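Local coordinates for protein paenibacillus xanthan lyase (PDB 6F2P) that probably cleaves the polysaccharide xanthan by beta-elimination, as a multidomain, calcium-containing lyase of polysaccharide lyase family 8, at residues 1-13 / 180-192. Sequence-based numbering, arbitrary orientation.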
ATOM      1  N   PRO A   1     -45.330   9.605  16.903  1.00 70.30           N
ATOM      2  CA  PRO A   1     -44.606   9.743  18.175  1.00 71.61           C
ATOM      3  C   PRO A   1     -45.297   9.023  19.350  1.00 81.52           C
ATOM      4  O   PRO A   1     -46.489   9.251  19.592  1.00 81.00           O
ATOM      5  CB  PRO A   1     -44.574  11.261  18.392  1.00 74.25           C
ATOM      6  CG  PRO A   1     -44.597  11.832  16.995  1.00 73.49           C
ATOM      7  CD  PRO A   1     -45.469  10.891  16.192  1.00 66.20           C
ATOM      8  N   ARG A   2     -44.534   8.178  20.058  1.00 83.39           N
ATOM      9  CA  ARG A   2     -45.009   7.249  21.120  1.00 87.04           C
ATOM     10  C   ARG A   2     -45.867   6.074  20.615  1.00 81.05           C
ATOM     11  O   ARG A   2     -46.033   5.060  21.304  1.00 73.01           O
ATOM     12  CB  ARG A   2     -45.693   7.962  22.300  1.00 83.25           C
ATOM     13  CG  ARG A   2     -45.847   7.078  23.552  1.00 71.73           C
ATOM     14  CD  ARG A   2     -44.505   6.454  23.959  1.00 64.52           C
ATOM     15  NE  ARG A   2     -44.577   5.710  25.218  1.00 78.26           N
ATOM     16  CZ  ARG A   2     -44.224   4.433  25.364  1.00 81.30           C
ATOM     17  NH1 ARG A   2     -43.768   3.741  24.327  1.00 67.67           N
ATOM     18  NH2 ARG A   2     -44.325   3.843  26.551  1.00 78.82           N
ATOM     19  N   ALA A   3     -46.408   6.225  19.413  1.00 74.01           N
ATOM     20  CA  ALA A   3     -47.084   5.140  18.730  1.00 46.90           C
ATOM     21  C   ALA A   3     -46.780   5.283  17.257  1.00 42.12           C
ATOM     22  O   ALA A   3     -46.113   4.430  16.675  1.00 39.52           O
ATOM     23  CB  ALA A   3     -48.595   5.179  18.987  1.00 52.60           C
ATOM     24  N   ASP A   4     -47.227   6.386  16.666  1.00 39.53           N
ATOM     25  CA  ASP A   4     -47.272   6.469  15.215  1.00 38.60           C
ATOM     26  C   ASP A   4     -45.930   6.617  14.503  1.00 36.09           C
ATOM     27  O   ASP A   4     -45.798   6.157  13.373  1.00 42.45           O
ATOM     28  CB  ASP A   4     -48.310   7.491  14.736  1.00 37.86           C
ATOM     29  CG  ASP A   4     -49.707   6.895  14.657  1.00 56.33           C
ATOM     30  OD1 ASP A   4     -50.037   6.278  13.617  1.00 42.71           O
ATOM     31  OD2 ASP A   4     -50.469   7.024  15.640  1.00 72.36           O
ATOM     32  N   GLU A   5     -44.927   7.218  15.137  1.00 33.42           N
ATOM     33  CA  GLU A   5     -43.631   7.274  14.465  1.00 30.52           C
ATOM     34  C   GLU A   5     -43.009   5.887  14.450  1.00 25.90           C
ATOM     35  O   GLU A   5     -42.408   5.461  13.459  1.00 22.02           O
ATOM     36  CB  GLU A   5     -42.673   8.289  15.086  1.00 29.61           C
ATOM     37  CG  GLU A   5     -41.391   8.432  14.266  1.00 23.65           C
ATOM     38  CD  GLU A   5     -40.522   9.605  14.681  1.00 30.77           C
ATOM     39  OE1 GLU A   5     -40.938  10.395  15.559  1.00 39.83           O
ATOM     40  OE2 GLU A   5     -39.411   9.734  14.118  1.00 26.80           O
ATOM     41  N   PHE A   6     -43.170   5.182  15.559  1.00 27.25           N
ATOM     42  CA  PHE A   6     -42.789   3.782  15.629  1.00 23.34           C
ATOM     43  C   PHE A   6     -43.585   2.944  14.633  1.00 24.31           C
ATOM     44  O   PHE A   6     -43.013   2.128  13.917  1.00 24.46           O
ATOM     45  CB  PHE A   6     -43.005   3.269  17.038  1.00 23.52           C
ATOM     46  CG  PHE A   6     -42.187   3.987  18.068  1.00 25.02           C
ATOM     47  CD1 PHE A   6     -40.807   3.906  18.053  1.00 24.37           C
ATOM     48  CD2 PHE A   6     -42.795   4.730  19.060  1.00 29.64           C
ATOM     49  CE1 PHE A   6     -40.051   4.556  19.010  1.00 28.08           C
ATOM     50  CE2 PHE A   6     -42.045   5.381  20.019  1.00 32.28           C
ATOM     51  CZ  PHE A   6     -40.671   5.294  19.996  1.00 29.31           C
ATOM     52  N   ASP A   7     -44.898   3.160  14.578  1.00 20.88           N
ATOM     53  CA  ASP A   7     -45.749   2.450  13.629  1.00 25.73           C
ATOM     54  C   ASP A   7     -45.249   2.640  12.207  1.00 27.20           C
ATOM     55  O   ASP A   7     -45.260   1.707  11.409  1.00 30.52           O
ATOM     56  CB  ASP A   7     -47.216   2.907  13.725  1.00 26.58           C
ATOM     57  CG  ASP A   7     -47.850   2.578  15.072  1.00 32.83           C
ATOM     58  OD1 ASP A   7     -47.544   1.504  15.643  1.00 21.88           O
ATOM     59  OD2 ASP A   7     -48.646   3.406  15.571  1.00 33.46           O
ATOM     60  N   THR A   8     -44.796   3.849  11.900  1.00 30.06           N
ATOM     61  CA  THR A   8     -44.353   4.176  10.552  1.00 27.45           C
ATOM     62  C   THR A   8     -43.073   3.437  10.200  1.00 24.13           C
ATOM     63  O   THR A   8     -42.943   2.880   9.102  1.00 21.90           O
ATOM     64  CB  THR A   8     -44.123   5.683  10.395  1.00 21.95           C
ATOM     65  OG1 THR A   8     -45.366   6.366  10.555  1.00 25.71           O
ATOM     66  CG2 THR A   8     -43.593   5.983   9.020  1.00 21.03           C
ATOM     67  N   LEU A   9     -42.134   3.437  11.143  1.00 22.57           N
ATOM     68  CA  LEU A   9     -40.864   2.749  10.963  1.00 23.59           C
ATOM     69  C   LEU A   9     -41.098   1.250  10.855  1.00 25.93           C
ATOM     70  O   LEU A   9     -40.595   0.609   9.931  1.00 22.73           O
ATOM     71  CB  LEU A   9     -39.906   3.056  12.115  1.00 21.13           C
ATOM     72  CG  LEU A   9     -39.385   4.489  12.193  1.00 23.41           C
ATOM     73  CD1 LEU A   9     -38.432   4.649  13.372  1.00 21.12           C
ATOM     74  CD2 LEU A   9     -38.705   4.864  10.890  1.00 16.37           C
ATOM     75  N   ARG A  10     -41.877   0.703  11.789  1.00 23.03           N
ATOM     76  CA  ARG A  10     -42.189  -0.724  11.799  1.00 22.44           C
ATOM     77  C   ARG A  10     -42.777  -1.177  10.464  1.00 21.14           C
ATOM     78  O   ARG A  10     -42.450  -2.255   9.966  1.00 17.21           O
ATOM     79  CB  ARG A  10     -43.136  -1.084  12.948  1.00 20.27           C
ATOM     80  CG  ARG A  10     -43.365  -2.591  13.090  1.00 25.85           C
ATOM     81  CD  ARG A  10     -44.508  -2.942  14.047  1.00 23.20           C
ATOM     82  NE  ARG A  10     -45.778  -2.371  13.598  1.00 25.67           N
ATOM     83  CZ  ARG A  10     -46.407  -1.369  14.211  1.00 23.60           C
ATOM     84  NH1 ARG A  10     -47.547  -0.904  13.723  1.00 20.58           N
ATOM     85  NH2 ARG A  10     -45.898  -0.835  15.313  1.00 21.73           N
ATOM     86  N   GLU A  11     -43.616  -0.336   9.870  1.00 21.80           N
ATOM     87  CA  GLU A  11     -44.247  -0.678   8.600  1.00 17.85           C
ATOM     88  C   GLU A  11     -43.242  -0.622   7.473  1.00 21.13           C
ATOM     89  O   GLU A  11     -43.291  -1.421   6.532  1.00 22.96           O
ATOM     90  CB  GLU A  11     -45.422   0.248   8.318  1.00 16.17           C
ATOM     91  CG  GLU A  11     -46.624  -0.036   9.200  1.00 31.01           C
ATOM     92  CD  GLU A  11     -47.643   1.082   9.187  1.00 36.39           C
ATOM     93  OE1 GLU A  11     -47.444   2.077   8.456  1.00 45.23           O
ATOM     94  OE2 GLU A  11     -48.649   0.964   9.915  1.00 42.94           O
ATOM     95  N   LYS A  12     -42.324   0.331   7.575  1.00 27.17           N
ATOM     96  CA  LYS A  12     -41.242   0.455   6.612  1.00 22.64           C
ATOM     97  C   LYS A  12     -40.361  -0.796   6.653  1.00 22.01           C
ATOM     98  O   LYS A  12     -39.978  -1.331   5.613  1.00 21.63           O
ATOM     99  CB  LYS A  12     -40.421   1.688   6.935  1.00 17.98           C
ATOM    100  CG  LYS A  12     -39.497   2.133   5.834  1.00 21.14           C
ATOM    101  CD  LYS A  12     -38.511   3.111   6.419  1.00 24.50           C
ATOM    102  CE  LYS A  12     -37.802   3.909   5.356  1.00 22.85           C
ATOM    103  NZ  LYS A  12     -37.233   5.134   5.996  1.00 30.10           N
ATOM    104  N   TYR A  13     -40.069  -1.272   7.863  1.00 21.47           N
ATOM    105  CA  TYR A  13     -39.196  -2.428   8.066  1.00 21.31           C
ATOM    106  C   TYR A  13     -39.851  -3.695   7.567  1.00 22.98           C
ATOM    107  O   TYR A  13     -39.222  -4.504   6.881  1.00 18.80           O
ATOM    108  CB  TYR A  13     -38.859  -2.601   9.550  1.00 19.15           C
ATOM    109  CG  TYR A  13     -37.780  -3.630   9.810  1.00 21.40           C
ATOM    110  CD1 TYR A  13     -36.519  -3.478   9.259  1.00 25.80           C
ATOM    111  CD2 TYR A  13     -38.013  -4.737  10.616  1.00 19.40           C
ATOM    112  CE1 TYR A  13     -35.518  -4.402   9.486  1.00 29.76           C
ATOM    113  CE2 TYR A  13     -37.014  -5.672  10.855  1.00 24.36           C
ATOM    114  CZ  TYR A  13     -35.764  -5.498  10.280  1.00 29.80           C
ATOM    115  OH  TYR A  13     -34.746  -6.409  10.493  1.00 32.18           O
ATOM    116  N   ILE A 180     -33.893  -2.388  16.304  1.00 19.24           N
ATOM    117  CA  ILE A 180     -35.162  -2.949  15.859  1.00 18.25           C
ATOM    118  C   ILE A 180     -36.051  -3.294  17.052  1.00 19.41           C
ATOM    119  O   ILE A 180     -37.256  -3.048  17.018  1.00 16.00           O
ATOM    120  CB  ILE A 180     -34.992  -4.150  14.920  1.00 17.96           C
ATOM    121  CG1 ILE A 180     -34.134  -3.759  13.710  1.00 19.24           C
ATOM    122  CG2 ILE A 180     -36.363  -4.668  14.459  1.00 15.96           C
ATOM    123  CD1 ILE A 180     -34.470  -2.419  13.137  1.00 14.67           C
ATOM    124  N   SER A 181     -35.464  -3.827  18.119  1.00 15.75           N
ATOM    125  CA  SER A 181     -36.262  -4.075  19.308  1.00 14.10           C
ATOM    126  C   SER A 181     -36.851  -2.760  19.841  1.00 18.29           C
ATOM    127  O   SER A 181     -38.024  -2.707  20.207  1.00 21.34           O
ATOM    128  CB  SER A 181     -35.488  -4.859  20.380  1.00 14.80           C
ATOM    129  OG  SER A 181     -34.246  -4.258  20.717  1.00 18.99           O
ATOM    130  N   GLY A 182     -36.054  -1.694  19.832  1.00 17.86           N
ATOM    131  CA  GLY A 182     -36.540  -0.389  20.241  1.00 12.60           C
ATOM    132  C   GLY A 182     -37.769   0.045  19.461  1.00 15.68           C
ATOM    133  O   GLY A 182     -38.750   0.498  20.040  1.00 20.32           O
ATOM    134  N   ILE A 183     -37.714  -0.090  18.142  1.00 13.33           N
ATOM    135  CA  ILE A 183     -38.833   0.269  17.285  1.00 13.10           C
ATOM    136  C   ILE A 183     -40.074  -0.568  17.598  1.00 23.09           C
ATOM    137  O   ILE A 183     -41.184  -0.042  17.728  1.00 19.20           O
ATOM    138  CB  ILE A 183     -38.454   0.071  15.818  1.00 15.01           C
ATOM    139  CG1 ILE A 183     -37.397   1.101  15.415  1.00 16.74           C
ATOM    140  CG2 ILE A 183     -39.681   0.166  14.930  1.00 19.47           C
ATOM    141  CD1 ILE A 183     -37.033   1.081  13.951  1.00  9.53           C
ATOM    142  N   LEU A 184     -39.874  -1.877  17.722  1.00 20.87           N
ATOM    143  CA  LEU A 184     -40.961  -2.788  18.027  1.00 20.92           C
ATOM    144  C   LEU A 184     -41.531  -2.537  19.419  1.00 26.55           C
ATOM    145  O   LEU A 184     -42.743  -2.649  19.626  1.00 22.66           O
ATOM    146  CB  LEU A 184     -40.493  -4.239  17.911  1.00 15.66           C
ATOM    147  CG  LEU A 184     -40.076  -4.682  16.512  1.00 14.11           C
ATOM    148  CD1 LEU A 184     -39.604  -6.118  16.553  1.00 16.41           C
ATOM    149  CD2 LEU A 184     -41.214  -4.503  15.516  1.00 16.25           C
ATOM    150  N   ASN A 185     -40.658  -2.192  20.366  1.00 18.60           N
ATOM    151  CA  ASN A 185     -41.084  -1.979  21.744  1.00 17.95           C
ATOM    152  C   ASN A 185     -41.424  -0.523  22.047  1.00 20.78           C
ATOM    153  O   ASN A 185     -41.683  -0.161  23.199  1.00 17.25           O
ATOM    154  CB  ASN A 185     -40.024  -2.467  22.726  1.00 20.82           C
ATOM    155  CG  ASN A 185     -40.584  -2.685  24.113  1.00 25.11           C
ATOM    156  OD1 ASN A 185     -41.717  -3.140  24.261  1.00 25.31           O
ATOM    157  ND2 ASN A 185     -39.810  -2.330  25.136  1.00 20.18           N
ATOM    158  N   LYS A 186     -41.416   0.306  21.006  1.00 25.73           N
ATOM    159  CA  LYS A 186     -41.743   1.730  21.126  1.00 31.20           C
ATOM    160  C   LYS A 186     -40.929   2.424  22.227  1.00 24.95           C
ATOM    161  O   LYS A 186     -41.472   3.091  23.104  1.00 30.81           O
ATOM    162  CB  LYS A 186     -43.257   1.918  21.307  1.00 24.95           C
ATOM    163  CG  LYS A 186     -44.048   1.304  20.157  1.00 22.51           C
ATOM    164  CD  LYS A 186     -45.460   1.851  19.993  1.00 17.46           C
ATOM    165  CE  LYS A 186     -46.074   1.304  18.706  1.00 21.70           C
ATOM    166  NZ  LYS A 186     -47.377   1.907  18.303  1.00 25.40           N
ATOM    167  N   ASP A 187     -39.615   2.254  22.156  1.00 17.92           N
ATOM    168  CA  ASP A 187     -38.699   2.717  23.184  1.00 18.23           C
ATOM    169  C   ASP A 187     -37.660   3.645  22.529  1.00 25.21           C
ATOM    170  O   ASP A 187     -36.598   3.191  22.093  1.00 22.96           O
ATOM    171  CB  ASP A 187     -38.023   1.492  23.796  1.00 14.40           C
ATOM    172  CG  ASP A 187     -37.120   1.829  24.969  1.00 22.22           C
ATOM    173  OD1 ASP A 187     -36.813   3.025  25.183  1.00 19.48           O
ATOM    174  OD2 ASP A 187     -36.694   0.879  25.671  1.00 21.95           O
ATOM    175  N   SER A 188     -37.971   4.938  22.451  1.00 22.20           N
ATOM    176  CA  SER A 188     -37.084   5.917  21.798  1.00 25.51           C
ATOM    177  C   SER A 188     -35.629   5.841  22.261  1.00 21.60           C
ATOM    178  O   SER A 188     -34.711   5.854  21.442  1.00 21.93           O
ATOM    179  CB  SER A 188     -37.604   7.345  21.986  1.00 28.49           C
ATOM    180  OG  SER A 188     -37.739   7.662  23.361  1.00 32.59           O
ATOM    181  N   ALA A 189     -35.423   5.752  23.570  1.00 17.28           N
ATOM    182  CA  ALA A 189     -34.074   5.655  24.116  1.00 20.88           C
ATOM    183  C   ALA A 189     -33.322   4.455  23.535  1.00 20.58           C
ATOM    184  O   ALA A 189     -32.137   4.546  23.200  1.00 21.87           O
ATOM    185  CB  ALA A 189     -34.124   5.573  25.631  1.00 15.01           C
ATOM    186  N   ARG A 190     -34.032   3.340  23.404  1.00 20.24           N
ATOM    187  CA  ARG A 190     -33.447   2.105  22.907  1.00 19.76           C
ATOM    188  C   ARG A 190     -33.093   2.242  21.425  1.00 16.01           C
ATOM    189  O   ARG A 190     -32.022   1.799  21.000  1.00 17.32           O
ATOM    190  CB  ARG A 190     -34.399   0.927  23.167  1.00 18.88           C
ATOM    191  CG  ARG A 190     -33.992  -0.398  22.563  1.00 15.97           C
ATOM    192  CD  ARG A 190     -33.317  -1.321  23.553  1.00 19.43           C
ATOM    193  NE  ARG A 190     -33.252  -2.680  23.018  1.00 20.29           N
ATOM    194  CZ  ARG A 190     -32.430  -3.630  23.457  1.00 19.88           C
ATOM    195  NH1 ARG A 190     -31.582  -3.380  24.449  1.00 16.94           N
ATOM    196  NH2 ARG A 190     -32.457  -4.833  22.895  1.00 17.00           N
ATOM    197  N   VAL A 191     -33.969   2.875  20.644  1.00 13.28           N
ATOM    198  CA  VAL A 191     -33.668   3.117  19.233  1.00 17.05           C
ATOM    199  C   VAL A 191     -32.461   4.044  19.078  1.00 21.12           C
ATOM    200  O   VAL A 191     -31.606   3.851  18.204  1.00 15.49           O
ATOM    201  CB  VAL A 191     -34.849   3.753  18.489  1.00 15.12           C
ATOM    202  CG1 VAL A 191     -34.538   3.860  17.006  1.00 11.41           C
ATOM    203  CG2 VAL A 191     -36.113   2.942  18.704  1.00 15.31           C
ATOM    204  N   ALA A 192     -32.388   5.055  19.931  1.00 18.46           N
ATOM    205  CA  ALA A 192     -31.299   6.010  19.837  1.00 18.47           C
ATOM    206  C   ALA A 192     -29.982   5.311  20.147  1.00 21.25           C
ATOM    207  O   ALA A 192     -28.954   5.593  19.517  1.00 18.25           O
ATOM    208  CB  ALA A 192     -31.532   7.188  20.769  1.00 16.78           C
TER
HETATM  209  O   HOH W   1     -43.773  -0.744  16.996  1.00 24.58           O
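Asp7 OD1 is gripped by two cationic side chains, one from each segment. Lys186 NZ makes a salt bridge to Asp7 OD1 at 2.7 Å, on the syn side and 34° out of the carboxylate plane. Arg10, one helical turn on, sends both NH1 and NH2 end-on to Asp7 OD1, with Arg10 NH2 at 2.9 Å on its anti lone pair. The shared carboxylate probably offsets the closeness of the two positive charges. Lys186 NZ also donates to Ala3 O, from above the carbonyl plane. A water accepts from Arg10 NH2 and donates to Ile183 O, adding a water-mediated link.

Beside this network, Phe6 is a knob among Gly182, Ile183, Ser188 and Val191. Lys186 CA stands 3.6 Å from the Phe6 ring centroid, almost on the ring normal, a CH-pi contact. Lys186 has positive phi (52°) as the C-prime residue of a Schellman motif ending helix 168-184. Beyond CG its chain runs extended past Phe6 CB to the N-terminal turn of helix 4-18. With an alanine here, Asp7 is likely to lose its charge partner across the contact, Ala3 O its second donor, and Phe6 the aliphatic chain packed beside its CB.

Further along, Leu9 CD1 meets Ile183 CD1 at 3.9 Å. Ile180 packs over one face of the Tyr13 ring, whose OH bonds to Asp136.

The contact sets helix 4-18 against the turn between helices 168-184 and 188-197 in the alpha-helical part of the lyase. Helix 229-244 touches Tyr13, Ile183 and Val191, while helices 123-141 and 147-160 pack on Leu184.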